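Local coordinates for uncharacterized protein (Slackia heliotrinireducens DSM 20476, PDB 4S1P) that probably hydrolyses ester bonds as a member of the GDSL-like SGNH hydrolase family, its natural substrate being unknown, at residues T81-A84 / R85-S89; G37-R40 / L41-L45; G172-L175 / A176-L180; G155-D158 / E159-A163; L119-S122 / H123-S127. All coordinates share one frame; numbering follows the deposited sequence.

Contact 1 of 5, residues T81-A84 / R85-S89; sequences TAYA and RSVAS
Thr-81 to Ala-84 and Arg-85 to Ser-89 are consecutive turns of one alpha-helix, joined by four backbone bonds of the i to i+4 kind. Val-87 N donates to Tyr-83 O at 2.9 Å with an N-H...O angle of 173°, and Ala-88 N to Ala-84 O, also at 2.9 Å, with a more bent approach. Arg-85 N and Ser-86 N bind Thr-81 O and Ala-82 O in the same way.

On the buried side, the pair four residues apart is Tyr-83 and Val-87. The tyrosine reaches out with CG trans to its own nitrogen (chi1 173°). Of the two valine methyls it is CG2, lying beside the backbone N, that comes obliquely against the phenol end of the ring. This methyl is 3.3 Å from Tyr-83 CE1 and 3.5 Å from Tyr-83 OH, a close approach that leaves little slack between the two side chains.

The exposed flank behaves differently. Arg-85, bent at chi2 and chi3 in the conformer described, curls back so that one guanidinium face lies against the Ala-84 carbonyl carbon and NH2 comes 3.4 Å from Ala-84 CB; a second conformer makes this detail doubtful.

Helix 80-96 lies between helix 123-141 and the loop linking strand 29-35 to helix 50-61, with the Arg-85 flank exposed. Tyr-83 and Val-87 pack on Ala-137 of helix 123-141, Tyr-83 also touching Ala-133 there and Glu-71 in another loop, while Ser-86 and Ser-89 meet the loop after strand 29-35.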
loop_
_atom_site.group_PDB
_atom_site.type_symbol
_atom_site.label_atom_id
_atom_site.label_comp_id
_atom_site.label_asym_id
_atom_site.label_seq_id
_atom_site.Cartn_x
_atom_site.Cartn_y
_atom_site.Cartn_z
ATOM N N THR A 81 0.594 -15.071 -4.965
ATOM C CA THR A 81 -0.595 -15.713 -4.455
ATOM C C THR A 81 -0.910 -15.297 -3.018
ATOM O O THR A 81 -2.061 -15.001 -2.689
ATOM C CB THR A 81 -0.494 -17.224 -4.616
ATOM O OG1 THR A 81 -0.315 -17.507 -6.015
ATOM C CG2 THR A 81 -1.744 -17.872 -4.085
ATOM N N ALA A 82 0.127 -15.207 -2.194
ATOM C CA ALA A 82 -0.042 -14.689 -0.853
ATOM C C ALA A 82 -0.599 -13.289 -0.865
ATOM O O ALA A 82 -1.473 -12.950 -0.067
ATOM C CB ALA A 82 1.254 -14.747 -0.053
ATOM N N TYR A 83 -0.078 -12.478 -1.769
ATOM C CA TYR A 83 -0.595 -11.112 -1.909
ATOM C C TYR A 83 -2.072 -11.097 -2.251
ATOM O O TYR A 83 -2.884 -10.438 -1.577
ATOM C CB TYR A 83 0.220 -10.361 -2.960
ATOM C CG TYR A 83 -0.403 -8.992 -3.255
ATOM C CD1 TYR A 83 -0.506 -8.069 -2.262
ATOM C CD2 TYR A 83 -0.977 -8.702 -4.466
ATOM C CE1 TYR A 83 -1.106 -6.843 -2.461
ATOM C CE2 TYR A 83 -1.599 -7.499 -4.682
ATOM C CZ TYR A 83 -1.671 -6.580 -3.671
ATOM O OH TYR A 83 -2.339 -5.398 -3.910
ATOM N N ALA A 84 -2.420 -11.839 -3.300
ATOM C CA ALA A 84 -3.782 -11.879 -3.783
ATOM C C ALA A 84 -4.746 -12.348 -2.688
ATOM O O ALA A 84 -5.839 -11.784 -2.536
ATOM C CB ALA A 84 -3.896 -12.770 -5.001
ATOM N N ARG A 85 -4.363 -13.370 -1.935
ATOM C CA ARG A 85 -5.240 -13.858 -0.894
ATOM C C ARG A 85 -5.378 -12.876 0.253
ATOM O O ARG A 85 -6.465 -12.745 0.821
ATOM C CB ARG A 85 -4.773 -15.220 -0.369
ATOM C CG ARG A 85 -4.724 -16.332 -1.420
ATOM C CD ARG A 85 -6.032 -16.502 -2.188
ATOM N NE ARG A 85 -5.947 -15.850 -3.492
ATOM C CZ ARG A 85 -6.937 -15.187 -4.066
ATOM N NH1 ARG A 85 -8.119 -15.101 -3.468
ATOM N NH2 ARG A 85 -6.755 -14.633 -5.252
ATOM N N SER A 86 -4.295 -12.164 0.571
ATOM C CA SER A 86 -4.355 -11.192 1.636
ATOM C C SER A 86 -5.288 -10.055 1.261
ATOM O O SER A 86 -6.123 -9.621 2.057
ATOM C CB SER A 86 -2.970 -10.658 1.977
ATOM O OG SER A 86 -2.128 -11.660 2.536
ATOM N N VAL A 87 -5.125 -9.530 0.053
ATOM C CA VAL A 87 -6.016 -8.431 -0.393
ATOM C C VAL A 87 -7.452 -8.882 -0.478
ATOM O O VAL A 87 -8.353 -8.140 -0.102
ATOM C CB VAL A 87 -5.573 -7.858 -1.750
ATOM C CG1 VAL A 87 -6.602 -6.861 -2.285
ATOM C CG2 VAL A 87 -4.248 -7.199 -1.568
ATOM N N ALA A 88 -7.671 -10.110 -0.966
ATOM C CA ALA A 88 -9.031 -10.590 -1.073
ATOM C C ALA A 88 -9.713 -10.629 0.293
ATOM O O ALA A 88 -10.845 -10.165 0.471
ATOM C CB ALA A 88 -9.056 -11.967 -1.704
ATOM N N SER A 89 -9.016 -11.174 1.282
ATOM C CA SER A 89 -9.633 -11.347 2.577
ATOM C C SER A 89 -9.782 -10.023 3.320
ATOM O O SER A 89 -10.812 -9.779 3.959
ATOM C CB SER A 89 -8.864 -12.390 3.374
ATOM O OG SER A 89 -9.045 -13.679 2.774
#

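Contact 2 of 5, residues G37-R40 / L41-L45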
loop_
_atom_site.group_PDB
_atom_site.type_symbol
_atom_site.label_atom_id
_atom_site.label_comp_id
_atom_site.label_asym_id
_atom_site.label_seq_id
_atom_site.Cartn_x
_atom_site.Cartn_y
_atom_site.Cartn_z
ATOM N N GLY A 37 7.863 -1.783 10.394
ATOM C CA GLY A 37 8.904 -2.071 9.408
ATOM C C GLY A 37 8.944 -3.557 9.109
ATOM O O GLY A 37 8.939 -4.381 10.007
ATOM N N GLY A 38 8.937 -3.866 7.817
ATOM C CA GLY A 38 9.030 -5.240 7.331
ATOM C C GLY A 38 7.718 -5.988 7.308
ATOM O O GLY A 38 7.684 -7.133 6.882
ATOM N N ALA A 39 6.625 -5.351 7.708
ATOM C CA ALA A 39 5.346 -6.064 7.769
ATOM C C ALA A 39 4.806 -6.469 6.404
ATOM O O ALA A 39 4.974 -5.759 5.410
ATOM C CB ALA A 39 4.304 -5.223 8.489
ATOM N N ARG A 40 4.138 -7.613 6.388
ATOM C CA ARG A 40 3.398 -8.120 5.230
ATOM C C ARG A 40 1.904 -8.050 5.529
ATOM O O ARG A 40 1.480 -8.134 6.702
ATOM C CB ARG A 40 3.751 -9.586 4.919
ATOM C CG ARG A 40 5.200 -9.804 4.470
ATOM C CD ARG A 40 5.601 -11.254 4.381
ATOM N NE ARG A 40 7.050 -11.352 4.191
ATOM C CZ ARG A 40 7.665 -11.906 3.146
ATOM N NH1 ARG A 40 6.980 -12.422 2.122
ATOM N NH2 ARG A 40 8.996 -11.932 3.113
ATOM N N LEU A 41 1.103 -7.901 4.479
ATOM C CA LEU A 41 -0.353 -7.732 4.670
ATOM C C LEU A 41 -0.990 -8.900 5.400
ATOM O O LEU A 41 -1.949 -8.690 6.143
ATOM C CB LEU A 41 -1.102 -7.550 3.347
ATOM C CG LEU A 41 -1.157 -6.165 2.800
ATOM C CD1 LEU A 41 -1.886 -6.263 1.452
ATOM C CD2 LEU A 41 -1.797 -5.137 3.706
ATOM N N ALA A 42 -0.461 -10.123 5.198
ATOM C CA ALA A 42 -1.056 -11.302 5.807
ATOM C C ALA A 42 -1.121 -11.187 7.344
ATOM O O ALA A 42 -1.937 -11.829 7.980
ATOM C CB ALA A 42 -0.286 -12.537 5.418
ATOM N N GLU A 43 -0.222 -10.395 7.956
ATOM C CA GLU A 43 -0.250 -10.241 9.417
ATOM C C GLU A 43 -1.605 -9.752 9.889
ATOM O O GLU A 43 -2.085 -10.113 10.953
ATOM C CB GLU A 43 0.790 -9.214 9.890
ATOM C CG GLU A 43 2.187 -9.644 9.645
ATOM C CD GLU A 43 3.176 -8.599 10.105
ATOM O OE1 GLU A 43 2.835 -7.737 10.987
ATOM O OE2 GLU A 43 4.280 -8.663 9.521
ATOM N N HIS A 44 -2.232 -8.902 9.088
ATOM C CA HIS A 44 -3.501 -8.320 9.485
ATOM C C HIS A 44 -4.677 -9.298 9.534
ATOM O O HIS A 44 -5.719 -8.955 10.086
ATOM C CB HIS A 44 -3.833 -7.126 8.575
ATOM C CG HIS A 44 -2.834 -6.040 8.666
ATOM N ND1 HIS A 44 -2.957 -4.999 9.549
ATOM C CD2 HIS A 44 -1.665 -5.857 8.018
ATOM C CE1 HIS A 44 -1.903 -4.216 9.436
ATOM N NE2 HIS A 44 -1.089 -4.736 8.540
ATOM N N LEU A 45 -4.480 -10.474 8.945
ATOM C CA LEU A 45 -5.477 -11.523 8.936
ATOM C C LEU A 45 -5.283 -12.491 10.093
ATOM O O LEU A 45 -6.075 -13.411 10.269
ATOM C CB LEU A 45 -5.448 -12.263 7.612
ATOM C CG LEU A 45 -5.967 -11.404 6.449
ATOM C CD1 LEU A 45 -5.684 -12.133 5.163
ATOM C CD2 LEU A 45 -7.456 -11.076 6.580
#
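Glu-43 folds back over the chain that precedes it, and its OE2 receives a weak hydrogen bond from Arg-40 N at 3.3 Å. The same oxygen is 3.6 Å from Ala-39 CB, so the carboxylate rests on the alanine as well as on the peptide nitrogen. In the reverse direction Glu-43 N donates to Arg-40 O at 3.1 Å, the donor standing above the carbonyl plane, as befits the tight 3-10 turn that starts here. Both bonds engage the backbone of Arg-40, not its side chain, which runs extended in another direction with NE 6.6 Å from Glu-43 OE2.

The charge partner of Glu-43 is Arg-36, which forms a salt bridge with OE1, and Asn-51 donates to that oxygen too; together they fix the rotation of the carboxylate. His-44 is set by a bond from ND1 to Thr-55. Upstream, Gly-38 N is hydrogen-bonded to an unidentified ligand, probably from the crystallisation liquor; its place after the second strand would suit the oxyanion-hole glycine of SGNH hydrolases. Ala-39 O takes a bond from Asn-11.

The segment belongs to the loop between strand 29-35 and helix 50-61: Ala-39 and His-44 touch that helix, and Ala-42, His-44 and Leu-45 rest on helix 80-96.

Contact 3 of 5, residues G172-L175 / A176-L180; sequences GSRL and AALVL
Gly-172 to Leu-175 and Ala-176 to Leu-180 form successive turns of helix 170-184, with regular i to i+4 bonds such as Ala-177 N to Ser-173 O (2.9 Å) and Val-179 N to Leu-175 O (2.9 Å, N-H...O angle 163°).

Two side-chain pairs run along this stretch. Arg-174 extends from CG to NE, and Leu-178 sends its CD1 methyl over one face of the guanidinium, 3.6 Å above the plane and offset toward the rim. The methyl is 3.7 Å from Arg-174 NH1. With chi1 at -69°, Leu-178 has its CG turned back toward the preceding turn, 3.3 Å from Arg-174 O, and this is what carries the methyl over the flat group. One residue further round, Leu-175 CD1 meets Val-179 CG2 at 4.1 Å, a looser touch of two branched chains. That valine methyl also sits 3.2 Å from Leu-175 O, snug against the carbonyl whose other business is to accept Val-179 N.

Around them the helix is lodged between two neighbours. Leu-175 and Val-179 press on helix 149-154 through Pro-151, whereas Ala-177 and Leu-178 face helix 19-27. Ser-173 OG is bonded to Asn-17 ND2 and, weakly, to Ser-169 O.

Chemically, then, one pair is purely apolar and the other sets a methyl on the flat face of a guanidinium; no side-chain hydrogen bond joins the two segments. Carbon over that face leaves the guanidinium N-H groups, directed within its plane, unobstructed by the leucine.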
loop_
_atom_site.group_PDB
_atom_site.type_symbol
_atom_site.label_atom_id
_atom_site.label_comp_id
_atom_site.label_asym_id
_atom_site.label_seq_id
_atom_site.Cartn_x
_atom_site.Cartn_y
_atom_site.Cartn_z
ATOM N N GLY A 172 8.722 11.364 -3.393
ATOM C CA GLY A 172 7.984 10.135 -3.695
ATOM C C GLY A 172 6.828 9.895 -2.738
ATOM O O GLY A 172 5.749 9.496 -3.172
ATOM N N SER A 173 7.033 10.175 -1.455
ATOM C CA SER A 173 5.940 10.055 -0.496
ATOM C C SER A 173 4.821 11.056 -0.744
ATOM O O SER A 173 3.644 10.750 -0.581
ATOM C CB SER A 173 6.437 10.173 0.918
ATOM O OG SER A 173 7.300 9.085 1.224
ATOM N N ARG A 174 5.200 12.277 -1.109
ATOM C CA ARG A 174 4.204 13.279 -1.433
ATOM C C ARG A 174 3.363 12.849 -2.628
ATOM O O ARG A 174 2.136 12.983 -2.638
ATOM C CB ARG A 174 4.870 14.625 -1.660
ATOM C CG ARG A 174 3.871 15.722 -1.984
ATOM C CD ARG A 174 4.562 17.064 -2.069
ATOM N NE ARG A 174 3.601 18.095 -2.446
ATOM C CZ ARG A 174 3.255 18.402 -3.695
ATOM N NH1 ARG A 174 3.799 17.774 -4.745
ATOM N NH2 ARG A 174 2.357 19.361 -3.894
ATOM N N LEU A 175 4.023 12.258 -3.621
ATOM C CA LEU A 175 3.349 11.761 -4.759
ATOM C C LEU A 175 2.377 10.631 -4.370
ATOM O O LEU A 175 1.218 10.614 -4.787
ATOM C CB LEU A 175 4.367 11.240 -5.752
ATOM C CG LEU A 175 3.773 10.639 -7.012
ATOM C CD1 LEU A 175 2.873 11.628 -7.756
ATOM C CD2 LEU A 175 4.901 10.155 -7.900
ATOM N N ALA A 176 2.828 9.721 -3.530
ATOM C CA ALA A 176 1.906 8.665 -3.061
ATOM C C ALA A 176 0.690 9.240 -2.346
ATOM O O ALA A 176 -0.413 8.799 -2.575
ATOM C CB ALA A 176 2.642 7.738 -2.154
ATOM N N ALA A 177 0.909 10.221 -1.480
ATOM C CA ALA A 177 -0.200 10.872 -0.787
ATOM C C ALA A 177 -1.169 11.509 -1.768
ATOM O O ALA A 177 -2.374 11.418 -1.588
ATOM C CB ALA A 177 0.302 11.905 0.202
ATOM N N LEU A 178 -0.644 12.180 -2.787
ATOM C CA LEU A 178 -1.512 12.840 -3.777
ATOM C C LEU A 178 -2.322 11.825 -4.580
ATOM O O LEU A 178 -3.520 12.011 -4.833
ATOM C CB LEU A 178 -0.695 13.735 -4.718
ATOM C CG LEU A 178 -0.102 14.987 -4.093
ATOM C CD1 LEU A 178 0.927 15.534 -5.062
ATOM C CD2 LEU A 178 -1.168 16.009 -3.732
ATOM N N VAL A 179 -1.688 10.709 -4.938
ATOM C CA VAL A 179 -2.397 9.668 -5.654
ATOM C C VAL A 179 -3.506 9.031 -4.784
ATOM O O VAL A 179 -4.627 8.796 -5.215
ATOM C CB VAL A 179 -1.393 8.598 -6.158
ATOM C CG1 VAL A 179 -2.115 7.425 -6.781
ATOM C CG2 VAL A 179 -0.416 9.188 -7.191
ATOM N N LEU A 180 -3.155 8.720 -3.546
ATOM C CA LEU A 180 -4.121 8.162 -2.613
ATOM C C LEU A 180 -5.275 9.142 -2.377
ATOM O O LEU A 180 -6.431 8.736 -2.365
ATOM C CB LEU A 180 -3.460 7.759 -1.286
ATOM C CG LEU A 180 -2.626 6.490 -1.343
ATOM C CD1 LEU A 180 -1.562 6.482 -0.246
ATOM C CD2 LEU A 180 -3.505 5.259 -1.265
#

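Contact 4 of 5, residues G155-D158 / E159-A163; sequences GSAD and ELYAA
Tyr-161 sets the edge of its ring against Ala-157, whose CB is 3.8 Å from CD2 and whose CA lies in the ring plane. This is the close of a helix of a single turn, 157-160, with an N-cap serine at one end and the tyrosine, the first residue to leave helical angles, at the other. Tyr-161 N still donates to Ala-157 O at 3.1 Å, a nearly straight bond (166°), and so ties the departing residue to the turn.

At the opening end Ser-156 is the N-cap: OG, held trans to the backbone N (chi1 168°), takes a weak capping bond from Glu-159 N at 3.4 Å, while its carbonyl accepts Leu-160 N at 3.0 Å in the first i to i+4 backbone bond of the turn. A capping box would answer this with a direct bond from Ser-156 N to the glutamate; here a water fills that role, accepting from Ser-156 N and donating to Glu-159 OE1. Glu-159 has two conformers, so the bridge is doubtful as a permanent feature.

Partners outside the turn fix its polar ends: Asp-158 OD1 is salt-bridged to Arg-110, and Tyr-161 OH is bonded to Pro-108 O, with its ring edge-to-face with that of Phe-152. Leu-160 turns inward, toward Leu-175 of helix 170-184. Its CG lies 3.4 Å from Ser-156 O, and its CD1 reaches past that carbonyl to within 4.1 Å of Gly-155 CA.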
loop_
_atom_site.group_PDB
_atom_site.type_symbol
_atom_site.label_atom_id
_atom_site.label_comp_id
_atom_site.label_asym_id
_atom_site.label_seq_id
_atom_site.Cartn_x
_atom_site.Cartn_y
_atom_site.Cartn_z
ATOM N N GLY A 155 7.698 10.017 -13.908
ATOM C CA GLY A 155 8.500 11.023 -13.211
ATOM C C GLY A 155 9.989 10.740 -13.231
ATOM O O GLY A 155 10.481 9.866 -13.966
ATOM N N SER A 156 10.714 11.509 -12.415
ATOM C CA SER A 156 12.173 11.404 -12.292
ATOM C C SER A 156 12.587 10.429 -11.192
ATOM O O SER A 156 12.302 10.670 -10.010
ATOM C CB SER A 156 12.772 12.787 -11.982
ATOM O OG SER A 156 14.121 12.644 -11.584
ATOM N N ALA A 157 13.262 9.337 -11.554
ATOM C CA ALA A 157 13.752 8.402 -10.534
ATOM C C ALA A 157 14.674 9.048 -9.482
ATOM O O ALA A 157 14.551 8.754 -8.281
ATOM C CB ALA A 157 14.417 7.188 -11.157
ATOM N N ASP A 158 15.560 9.968 -9.894
ATOM C CA ASP A 158 16.419 10.646 -8.912
ATOM C C ASP A 158 15.597 11.441 -7.887
ATOM O O ASP A 158 16.021 11.597 -6.745
ATOM C CB ASP A 158 17.384 11.630 -9.590
ATOM C CG ASP A 158 18.601 10.963 -10.189
ATOM O OD1 ASP A 158 18.904 9.803 -9.846
ATOM O OD2 ASP A 158 19.275 11.641 -11.002
ATOM N N GLU A 159 14.460 11.975 -8.316
ATOM C CA GLU A 159 13.596 12.775 -7.450
ATOM C C GLU A 159 12.796 11.881 -6.507
ATOM O O GLU A 159 12.639 12.210 -5.330
ATOM C CB GLU A 159 12.625 13.615 -8.283
ATOM C CG GLU A 159 11.702 14.485 -7.455
ATOM C CD GLU A 159 10.806 15.403 -8.266
ATOM O OE1 GLU A 159 10.810 15.343 -9.514
ATOM O OE2 GLU A 159 10.090 16.209 -7.638
ATOM N N LEU A 160 12.289 10.751 -7.047
ATOM C CA LEU A 160 11.244 10.013 -6.338
ATOM C C LEU A 160 11.687 8.869 -5.415
ATOM O O LEU A 160 10.968 8.520 -4.464
ATOM C CB LEU A 160 10.194 9.507 -7.344
ATOM C CG LEU A 160 9.510 10.611 -8.140
ATOM C CD1 LEU A 160 8.619 10.012 -9.221
ATOM C CD2 LEU A 160 8.748 11.562 -7.227
ATOM N N TYR A 161 12.847 8.285 -5.697
ATOM C CA TYR A 161 13.386 7.221 -4.891
ATOM C C TYR A 161 14.356 7.733 -3.837
ATOM O O TYR A 161 15.170 8.650 -4.107
ATOM C CB TYR A 161 14.146 6.221 -5.761
ATOM C CG TYR A 161 13.304 5.311 -6.642
ATOM C CD1 TYR A 161 12.788 4.141 -6.150
ATOM C CD2 TYR A 161 13.072 5.607 -7.990
ATOM C CE1 TYR A 161 12.028 3.313 -6.952
ATOM C CE2 TYR A 161 12.322 4.788 -8.797
ATOM C CZ TYR A 161 11.820 3.630 -8.284
ATOM O OH TYR A 161 11.098 2.841 -9.136
ATOM N N ALA A 162 14.365 7.049 -2.696
ATOM C CA ALA A 162 15.450 7.133 -1.714
ATOM C C ALA A 162 16.710 6.488 -2.301
ATOM O O ALA A 162 16.681 5.843 -3.350
ATOM C CB ALA A 162 15.071 6.476 -0.383
ATOM N N ALA A 163 17.828 6.705 -1.629
ATOM C CA ALA A 163 19.099 6.159 -2.058
ATOM C C ALA A 163 19.101 4.677 -2.355
ATOM O O ALA A 163 19.819 4.241 -3.267
ATOM C CB ALA A 163 20.172 6.489 -1.036
HETATM O O HOH W 1 9.427 13.436 -10.801
#

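Contact 5 of 5, residues L119-S122 / H123-S127; sequences LGMS and HDDMS
An N-cap opens helix 123-141, and Ser-122 is the residue that makes it. With chi1 at 75° its OG stands between its own N and carbonyl carbon, from where it accepts Asp-125 N at 2.9 Å (N-H...O 153°). The first i to i+4 bond of the helix follows directly, Met-126 N to Ser-122 O, likewise 2.9 Å. A water spans the other half of what would be a capping box: it accepts from Ser-122 N at 2.8 Å and donates to Asp-125 OD2 at 2.9 Å. Asp-125 OD1 is committed to a salt bridge with Arg-129, so both carboxylate oxygens are engaged, one by the water and one by the arginine. An acidic group at a helix start should also be favoured by the helix dipole.

Just ahead, Gly-120 ends helix 114-119 in a Schellman motif, its positive phi letting the chain reverse. Met-121, present as selenomethionine, crosses Asp-125 and Met-126 at about right angles: its CG is 3.5 Å from Asp-125 OD2 and its SE 3.9 Å from Met-126 CB. The second conformer of Met-121 leaves these touches less certain. One turn on, Ser-127 OG donates to His-123 O and lies over one face of the imidazole, toward its rim.

The turn links helix 114-119 to helix 123-141, whose first residues fold back on it: His-123 and Met-126 lean on Leu-116. Met-121 touches Ala-77 and Thr-78 of helix 75-78, and Leu-119 and Met-126 share Tyr-109 in a loop.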
loop_
_atom_site.group_PDB
_atom_site.type_symbol
_atom_site.label_atom_id
_atom_site.label_comp_id
_atom_site.label_asym_id
_atom_site.label_seq_id
_atom_site.Cartn_x
_atom_site.Cartn_y
_atom_site.Cartn_z
ATOM N N LEU A 119 17.349 -9.749 -5.720
ATOM C CA LEU A 119 16.131 -10.521 -6.043
ATOM C C LEU A 119 16.275 -11.401 -7.270
ATOM O O LEU A 119 15.453 -12.307 -7.472
ATOM C CB LEU A 119 14.922 -9.607 -6.274
ATOM C CG LEU A 119 14.340 -8.921 -5.061
ATOM C CD1 LEU A 119 13.250 -7.963 -5.514
ATOM C CD2 LEU A 119 13.794 -9.940 -4.067
ATOM N N GLY A 120 17.269 -11.123 -8.125
ATOM C CA GLY A 120 17.433 -11.940 -9.336
ATOM C C GLY A 120 16.256 -11.799 -10.279
ATOM O O GLY A 120 15.769 -12.758 -10.879
HETATM N N MSE A 121 15.776 -10.571 -10.361
HETATM C CA MSE A 121 14.658 -10.239 -11.201
HETATM C C MSE A 121 15.012 -9.025 -12.015
HETATM O O MSE A 121 15.604 -8.058 -11.500
HETATM C CB MSE A 121 13.506 -9.884 -10.255
HETATM C CG MSE A 121 12.191 -9.877 -10.991
HETATM SE SE MSE A 121 10.683 -9.778 -9.723
HETATM C CE MSE A 121 10.579 -11.632 -9.129
ATOM N N SER A 122 14.677 -9.041 -13.311
ATOM C CA SER A 122 14.914 -7.834 -14.101
ATOM C C SER A 122 13.940 -6.721 -13.737
ATOM O O SER A 122 12.872 -6.974 -13.159
ATOM C CB SER A 122 14.812 -8.137 -15.602
ATOM O OG SER A 122 13.464 -8.306 -15.989
ATOM N N HIS A 123 14.328 -5.483 -14.041
ATOM C CA HIS A 123 13.465 -4.353 -13.789
ATOM C C HIS A 123 12.141 -4.487 -14.572
ATOM O O HIS A 123 11.059 -4.232 -14.051
ATOM C CB HIS A 123 14.164 -3.042 -14.123
ATOM C CG HIS A 123 13.337 -1.858 -13.798
ATOM N ND1 HIS A 123 12.564 -1.187 -14.719
ATOM C CD2 HIS A 123 13.100 -1.278 -12.605
ATOM C CE1 HIS A 123 11.893 -0.229 -14.096
ATOM N NE2 HIS A 123 12.243 -0.244 -12.824
ATOM N N ASP A 124 12.228 -4.907 -15.831
ATOM C CA ASP A 124 11.004 -5.123 -16.634
ATOM C C ASP A 124 10.117 -6.205 -16.016
ATOM O O ASP A 124 8.891 -6.054 -15.949
ATOM C CB ASP A 124 11.317 -5.491 -18.084
ATOM C CG ASP A 124 11.598 -4.295 -18.970
ATOM O OD1 ASP A 124 11.330 -3.135 -18.604
ATOM O OD2 ASP A 124 12.098 -4.553 -20.079
ATOM N N ASP A 125 10.733 -7.299 -15.550
ATOM C CA ASP A 125 9.955 -8.416 -14.986
ATOM C C ASP A 125 9.250 -7.940 -13.717
ATOM O O ASP A 125 8.047 -8.161 -13.533
ATOM C CB ASP A 125 10.897 -9.589 -14.692
ATOM C CG ASP A 125 10.208 -10.873 -14.227
ATOM O OD1 ASP A 125 9.041 -11.098 -14.527
ATOM O OD2 ASP A 125 10.903 -11.744 -13.631
HETATM N N MSE A 126 9.967 -7.217 -12.863
HETATM C CA MSE A 126 9.335 -6.731 -11.634
HETATM C C MSE A 126 8.199 -5.759 -11.966
HETATM O O MSE A 126 7.132 -5.786 -11.351
HETATM C CB MSE A 126 10.339 -6.067 -10.695
HETATM C CG MSE A 126 9.661 -5.690 -9.380
HETATM SE SE MSE A 126 10.943 -5.062 -8.057
HETATM C CE MSE A 126 9.676 -4.941 -6.578
ATOM N N SER A 127 8.453 -4.860 -12.912
ATOM C CA SER A 127 7.480 -3.850 -13.343
ATOM C C SER A 127 6.168 -4.519 -13.757
ATOM O O SER A 127 5.084 -4.094 -13.353
ATOM C CB SER A 127 8.062 -3.007 -14.495
ATOM O OG SER A 127 9.154 -2.140 -14.069
HETATM O O HOH W 2 13.695 -11.537 -14.238
#

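Contacts 1, 2 and 3 are partly buried, whereas contacts 4 and 5 lie on the surface. Two neighbouring pairs emerge: contact 1 touches contact 2, with Ser-86 against Ala-42 and Leu-41, and contact 3 touches contact 4, where Leu-175 CD2 meets Leu-160 CD1 at 3.9 Å. Contacts 1 and 3, on opposite sides of the chain's centre, are both mid-helix, each with an apolar pair, to which contact 3 adds a methyl over a guanidinium. Contacts 4 and 5 both contain helix starts with serine caps and water bridges; contact 4 also takes in the end of its single turn. Contact 2 is a 3-10 turn closed by a backbone bond and a weak carboxylate bond, near an unidentified ligand.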